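PDB 1U60: glutaminase 1 from Escherichia coli, which catalyses the hydrolysis of L-glutamine to L-glutamate and ammonium and forms a homotetramer. Local coordinates for residues V85-L96 against L235-L243. Numbering follows the deposited sequence.
With EDO (1,2-ethanediol), chain G.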
ATOM      1  N   VAL A  85     -15.239  -9.600   4.036  1.00  9.70           N
ATOM      2  CA  VAL A  85     -14.077  -9.198   4.757  1.00 10.25           C
ATOM      3  C   VAL A  85     -13.908  -7.670   4.696  1.00  9.58           C
ATOM      4  O   VAL A  85     -13.616  -7.037   5.695  1.00  9.71           O
ATOM      5  CB  VAL A  85     -12.823  -9.941   4.257  1.00 10.39           C
ATOM      6  CG1 VAL A  85     -11.545  -9.313   4.843  1.00 11.23           C
ATOM      7  CG2 VAL A  85     -12.913 -11.421   4.657  1.00 10.32           C
ATOM      8  N   GLN A  86     -14.166  -7.077   3.549  1.00  8.90           N
ATOM      9  CA  GLN A  86     -13.997  -5.607   3.390  1.00 10.30           C
ATOM     10  C   GLN A  86     -15.046  -4.839   4.250  1.00 11.00           C
ATOM     11  O   GLN A  86     -14.725  -3.818   4.889  1.00 10.79           O
ATOM     12  CB  GLN A  86     -14.103  -5.222   1.917  1.00 10.51           C
ATOM     13  CG  GLN A  86     -13.640  -3.799   1.685  1.00 12.65           C
ATOM     14  CD  GLN A  86     -13.692  -3.399   0.217  1.00 12.69           C
ATOM     15  OE1 GLN A  86     -14.224  -4.143  -0.624  1.00 12.75           O
ATOM     16  NE2 GLN A  86     -13.063  -2.251  -0.107  1.00 14.91           N
ATOM     17  N   ASP A  87     -16.277  -5.342   4.281  1.00 12.43           N
ATOM     18  CA  ASP A  87     -17.366  -4.747   5.033  1.00 13.43           C
ATOM     19  C   ASP A  87     -17.213  -4.916   6.555  1.00 14.05           C
ATOM     20  O   ASP A  87     -17.452  -3.970   7.338  1.00 14.68           O
ATOM     21  CB  ASP A  87     -18.683  -5.429   4.642  1.00 13.55           C
ATOM     22  CG  ASP A  87     -19.160  -5.063   3.236  1.00 16.75           C
ATOM     23  OD1 ASP A  87     -18.670  -4.080   2.628  1.00 17.95           O
ATOM     24  OD2 ASP A  87     -20.034  -5.736   2.667  1.00 16.80           O
ATOM     25  N   LYS A  88     -16.848  -6.128   6.980  1.00 13.03           N
ATOM     26  CA  LYS A  88     -16.819  -6.486   8.400  1.00 12.56           C
ATOM     27  C   LYS A  88     -15.479  -6.227   9.107  1.00 11.43           C
ATOM     28  O   LYS A  88     -15.448  -6.136  10.325  1.00 11.10           O
ATOM     29  CB  LYS A  88     -17.224  -7.958   8.552  1.00 13.39           C
ATOM     30  CG  LYS A  88     -18.574  -8.289   7.911  1.00 14.33           C
ATOM     31  CD  LYS A  88     -19.695  -7.500   8.558  1.00 19.48           C
ATOM     32  CE  LYS A  88     -21.077  -8.033   8.089  1.00 21.37           C
ATOM     33  NZ  LYS A  88     -22.243  -7.156   8.535  1.00 25.24           N
ATOM     34  N   ILE A  89     -14.386  -6.077   8.349  1.00 10.41           N
ATOM     35  CA  ILE A  89     -13.054  -5.899   8.905  1.00 10.01           C
ATOM     36  C   ILE A  89     -12.456  -4.640   8.302  1.00 10.64           C
ATOM     37  O   ILE A  89     -12.118  -3.731   9.051  1.00 11.05           O
ATOM     38  CB  ILE A  89     -12.114  -7.102   8.648  1.00  9.39           C
ATOM     39  CG1 ILE A  89     -12.795  -8.437   8.980  1.00  8.97           C
ATOM     40  CG2 ILE A  89     -10.807  -6.943   9.445  1.00 11.68           C
ATOM     41  CD1 ILE A  89     -13.080  -8.615  10.473  1.00  9.28           C
ATOM     42  N   GLY A  90     -12.310  -4.613   6.978  1.00  9.98           N
ATOM     43  CA  GLY A  90     -11.729  -3.466   6.299  1.00 10.45           C
ATOM     44  C   GLY A  90     -10.531  -3.821   5.467  1.00 10.24           C
ATOM     45  O   GLY A  90     -10.009  -4.906   5.554  1.00  9.61           O
ATOM     46  N   ALA A  91     -10.095  -2.876   4.652  1.00  9.65           N
ATOM     47  CA  ALA A  91      -8.947  -3.009   3.777  1.00 11.51           C
ATOM     48  C   ALA A  91      -7.983  -1.797   3.876  1.00 11.39           C
ATOM     49  O   ALA A  91      -7.129  -1.650   3.031  1.00 13.17           O
ATOM     50  CB  ALA A  91      -9.457  -3.165   2.332  1.00 12.47           C
ATOM     51  N   ASP A  92      -8.084  -0.970   4.925  1.00 12.51           N
ATOM     52  CA  ASP A  92      -7.317   0.293   4.967  1.00 11.08           C
ATOM     53  C   ASP A  92      -6.292   0.345   6.102  1.00 12.54           C
ATOM     54  O   ASP A  92      -6.554  -0.205   7.175  1.00 12.98           O
ATOM     55  CB  ASP A  92      -8.254   1.494   5.099  1.00 10.79           C
ATOM     56  CG  ASP A  92      -9.105   1.684   3.891  1.00 13.12           C
ATOM     57  OD1 ASP A  92      -8.528   1.665   2.758  1.00 11.48           O
ATOM     58  OD2 ASP A  92     -10.345   1.819   3.977  1.00 13.18           O
ATOM     59  N   PRO A  93      -5.128   0.962   5.856  1.00 11.70           N
ATOM     60  CA  PRO A  93      -4.140   1.181   6.922  1.00 12.13           C
ATOM     61  C   PRO A  93      -4.669   2.193   7.956  1.00 11.10           C
ATOM     62  O   PRO A  93      -5.508   3.063   7.644  1.00 10.19           O
ATOM     63  CB  PRO A  93      -2.922   1.679   6.169  1.00 12.81           C
ATOM     64  CG  PRO A  93      -3.473   2.404   5.035  1.00 11.82           C
ATOM     65  CD  PRO A  93      -4.645   1.499   4.580  1.00 13.15           C
ATOM     66  N   THR A  94      -4.263   1.996   9.213  1.00 11.52           N
ATOM     67  CA  THR A  94      -4.700   2.876  10.296  1.00 12.71           C
ATOM     68  C   THR A  94      -3.863   4.109  10.571  1.00 11.70           C
ATOM     69  O   THR A  94      -4.341   5.007  11.240  1.00 12.85           O
ATOM     70  CB  THR A  94      -4.778   2.141  11.585  1.00 12.01           C
ATOM     71  OG1 THR A  94      -3.475   1.667  11.916  1.00 13.33           O
ATOM     72  CG2 THR A  94      -5.678   0.927  11.440  1.00 15.59           C
ATOM     73  N   GLY A  95      -2.631   4.136  10.070  1.00 13.46           N
ATOM     74  CA  GLY A  95      -1.659   5.179  10.382  1.00 13.70           C
ATOM     75  C   GLY A  95      -1.105   5.135  11.801  1.00 15.27           C
ATOM     76  O   GLY A  95      -0.415   6.068  12.238  1.00 14.67           O
ATOM     77  N   LEU A  96      -1.420   4.063  12.536  1.00 15.05           N
ATOM     78  CA  LEU A  96      -1.186   4.014  13.995  1.00 15.57           C
ATOM     79  C   LEU A  96      -0.670   2.620  14.447  1.00 15.58           C
ATOM     80  O   LEU A  96      -0.734   1.663  13.692  1.00 13.70           O
ATOM     81  CB  LEU A  96      -2.504   4.326  14.739  1.00 16.04           C
ATOM     82  CG  LEU A  96      -3.018   5.793  14.629  1.00 19.07           C
ATOM     83  CD1 LEU A  96      -4.463   5.948  15.109  1.00 19.43           C
ATOM     84  CD2 LEU A  96      -2.126   6.751  15.351  1.00 20.00           C
ATOM     85  N   LEU A 235      -2.575 -10.196  -0.329  1.00  8.16           N
ATOM     86  CA  LEU A 235      -1.377  -9.416  -0.631  1.00  8.07           C
ATOM     87  C   LEU A 235      -1.586  -7.908  -0.564  1.00  7.50           C
ATOM     88  O   LEU A 235      -0.685  -7.188  -0.123  1.00  8.38           O
ATOM     89  CB  LEU A 235      -0.838  -9.819  -2.017  1.00  7.70           C
ATOM     90  CG  LEU A 235      -0.403 -11.297  -2.181  1.00  8.73           C
ATOM     91  CD1 LEU A 235       0.224 -11.541  -3.497  1.00  8.17           C
ATOM     92  CD2 LEU A 235       0.548 -11.766  -1.045  1.00  8.01           C
ATOM     93  N   ALA A 236      -2.766  -7.432  -0.967  1.00  8.41           N
ATOM     94  CA  ALA A 236      -3.088  -6.023  -0.859  1.00  7.44           C
ATOM     95  C   ALA A 236      -3.094  -5.609   0.605  1.00  7.64           C
ATOM     96  O   ALA A 236      -2.497  -4.577   0.975  1.00  7.82           O
ATOM     97  CB  ALA A 236      -4.430  -5.715  -1.475  1.00  8.22           C
ATOM     98  N   GLU A 237      -3.726  -6.416   1.446  1.00  6.36           N
ATOM     99  CA  GLU A 237      -3.769  -6.109   2.873  1.00  7.30           C
ATOM    100  C   GLU A 237      -2.350  -6.059   3.455  1.00  6.77           C
ATOM    101  O   GLU A 237      -2.042  -5.140   4.255  1.00  6.73           O
ATOM    102  CB  GLU A 237      -4.620  -7.133   3.631  1.00  8.45           C
ATOM    103  CG  GLU A 237      -6.146  -7.152   3.283  1.00  7.18           C
ATOM    104  CD  GLU A 237      -7.031  -6.129   3.929  1.00 10.45           C
ATOM    105  OE1 GLU A 237      -6.542  -5.059   4.411  1.00 11.64           O
ATOM    106  OE2 GLU A 237      -8.298  -6.394   3.935  1.00 10.47           O
ATOM    107  N   MET A 238      -1.510  -7.013   3.060  1.00  7.61           N
ATOM    108  CA  MET A 238      -0.119  -7.037   3.484  1.00  7.11           C
ATOM    109  C   MET A 238       0.607  -5.756   3.014  1.00  7.98           C
ATOM    110  O   MET A 238       1.338  -5.151   3.806  1.00  7.88           O
ATOM    111  CB  MET A 238       0.597  -8.268   2.949  1.00  7.09           C
ATOM    112  CG  MET A 238       0.179  -9.575   3.689  1.00  6.46           C
ATOM    113  SD  MET A 238       0.686 -11.076   2.830  1.00  8.53           S
ATOM    114  CE  MET A 238       2.471 -10.986   2.984  1.00  7.20           C
ATOM    115  N   MET A 239       0.424  -5.338   1.765  1.00  8.71           N
ATOM    116  CA  MET A 239       1.134  -4.149   1.283  1.00 10.08           C
ATOM    117  C   MET A 239       0.737  -2.960   2.145  1.00  9.79           C
ATOM    118  O   MET A 239       1.570  -2.097   2.396  1.00  9.15           O
ATOM    119  CB  MET A 239       0.816  -3.855  -0.187  1.00 11.47           C
ATOM    120  CG  MET A 239       1.679  -2.739  -0.834  1.00 16.40           C
ATOM    121  SD  MET A 239       3.338  -3.101  -1.110  1.00 34.74           S
ATOM    122  CE  MET A 239       3.279  -4.373  -2.098  1.00 24.76           C
ATOM    123  N   MET A 240      -0.523  -2.887   2.579  1.00  9.51           N
ATOM    124  CA  MET A 240      -0.960  -1.682   3.259  0.50  8.63           C
ATOM    125  C   MET A 240      -0.534  -1.612   4.732  1.00  8.84           C
ATOM    126  O   MET A 240      -0.322  -0.544   5.266  1.00  8.31           O
ATOM    127  CB  MET A 240      -2.464  -1.515   3.132  0.50  8.29           C
ATOM    128  CG  MET A 240      -2.981  -1.497   1.705  0.50  7.99           C
ATOM    129  SD  MET A 240      -2.315  -0.291   0.570  0.50  6.24           S
ATOM    130  CE  MET A 240      -2.702   1.267   1.493  0.50  6.26           C
ATOM    131  N   GLU A 241      -0.389  -2.747   5.384  1.00  8.63           N
ATOM    132  CA  GLU A 241      -0.264  -2.770   6.850  1.00  9.32           C
ATOM    133  C   GLU A 241       0.644  -3.858   7.444  1.00  7.99           C
ATOM    134  O   GLU A 241       0.818  -3.899   8.651  1.00  9.85           O
ATOM    135  CB  GLU A 241      -1.688  -2.950   7.411  1.00  9.28           C
ATOM    136  CG  GLU A 241      -1.902  -2.800   8.886  1.00 11.06           C
ATOM    137  CD  GLU A 241      -1.570  -1.401   9.399  1.00 12.28           C
ATOM    138  OE1 GLU A 241      -2.220  -0.424   8.946  1.00 13.13           O
ATOM    139  OE2 GLU A 241      -0.714  -1.278  10.299  1.00 13.72           O
ATOM    140  N   GLY A 242       1.226  -4.724   6.616  1.00  7.02           N
ATOM    141  CA  GLY A 242       1.918  -5.916   7.098  1.00  6.68           C
ATOM    142  C   GLY A 242       3.142  -5.671   7.972  1.00  8.26           C
ATOM    143  O   GLY A 242       3.533  -6.534   8.740  1.00  8.45           O
ATOM    144  N   LEU A 243       3.780  -4.509   7.795  1.00  7.23           N
ATOM    145  CA  LEU A 243       4.892  -4.080   8.674  1.00  7.87           C
ATOM    146  C   LEU A 243       4.498  -2.900   9.569  1.00  7.94           C
ATOM    147  O   LEU A 243       5.360  -2.078   9.959  1.00  8.64           O
ATOM    148  CB  LEU A 243       6.151  -3.781   7.857  1.00  7.62           C
ATOM    149  CG  LEU A 243       6.948  -5.063   7.581  1.00 11.05           C
ATOM    150  CD1 LEU A 243       6.388  -5.841   6.381  1.00 12.51           C
ATOM    151  CD2 LEU A 243       8.377  -4.758   7.352  1.00 12.86           C
TER
HETATM  152  C1  EDO G1205     -22.147  -4.954   5.826  1.00 43.08           C
HETATM  153  O1  EDO G1205     -21.635  -4.392   7.030  1.00 39.82           O
HETATM  154  C2  EDO G1205     -23.543  -5.505   6.021  1.00 43.64           C
HETATM  155  O2  EDO G1205     -23.561  -6.900   5.800  1.00 46.21           O
HETATM  156  O   HOH W   1       0.042   1.055  11.047  1.00 16.86           O
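Glu241 of segment 235-243 reaches across to the loop at Pro93 and Thr94. Its CB points toward that loop. CG stands anti to the backbone N (chi1 -171°), and the side chain then bends at chi2, which brings the carboxylate beside the loop. Glu241 OE1 accepts a hydrogen bond from Thr94 N at 3.2 Å, nearly along its C-O axis, with an N-H...O angle of 156°. Glu241 OE1 also lies 3.2 Å from Pro93 CA. Glu241 OE2 takes a water at 2.6 Å, and this water also donates to Leu96 O at 2.8 Å. The carboxylate thus holds the loop at two points, one direct and one through water. Between them Thr94 OG1 accepts from Leu96 N, an ST turn that shapes the chain there.

Pro93 packs against Met240. Pro93 CB is 3.5 Å from Met240 O, and in one of the two Met240 conformers Pro93 CD meets Met240 CE at 3.7 Å. One turn back, Glu237 sends its carboxylate against Gly90 and Ala91. Glu237 OE2 is 2.8 Å from Gly90 O, so the acid probably carries a proton.

The contact is buried and ties the loop after helix 82-88 to helix 231-241. Glu241 also touches Ser113 and Val116 and lies close to Tyr244, a predicted substrate-binding residue. Asp92 OD1 accepts a hydrogen bond from Asp249 N of the second subunit. Helix 68-80 packs on Val85 and Glu237, helix 101-106 on Thr94 and Leu96, and Gly242 joins the backbone of strand 258-260 at Ser260.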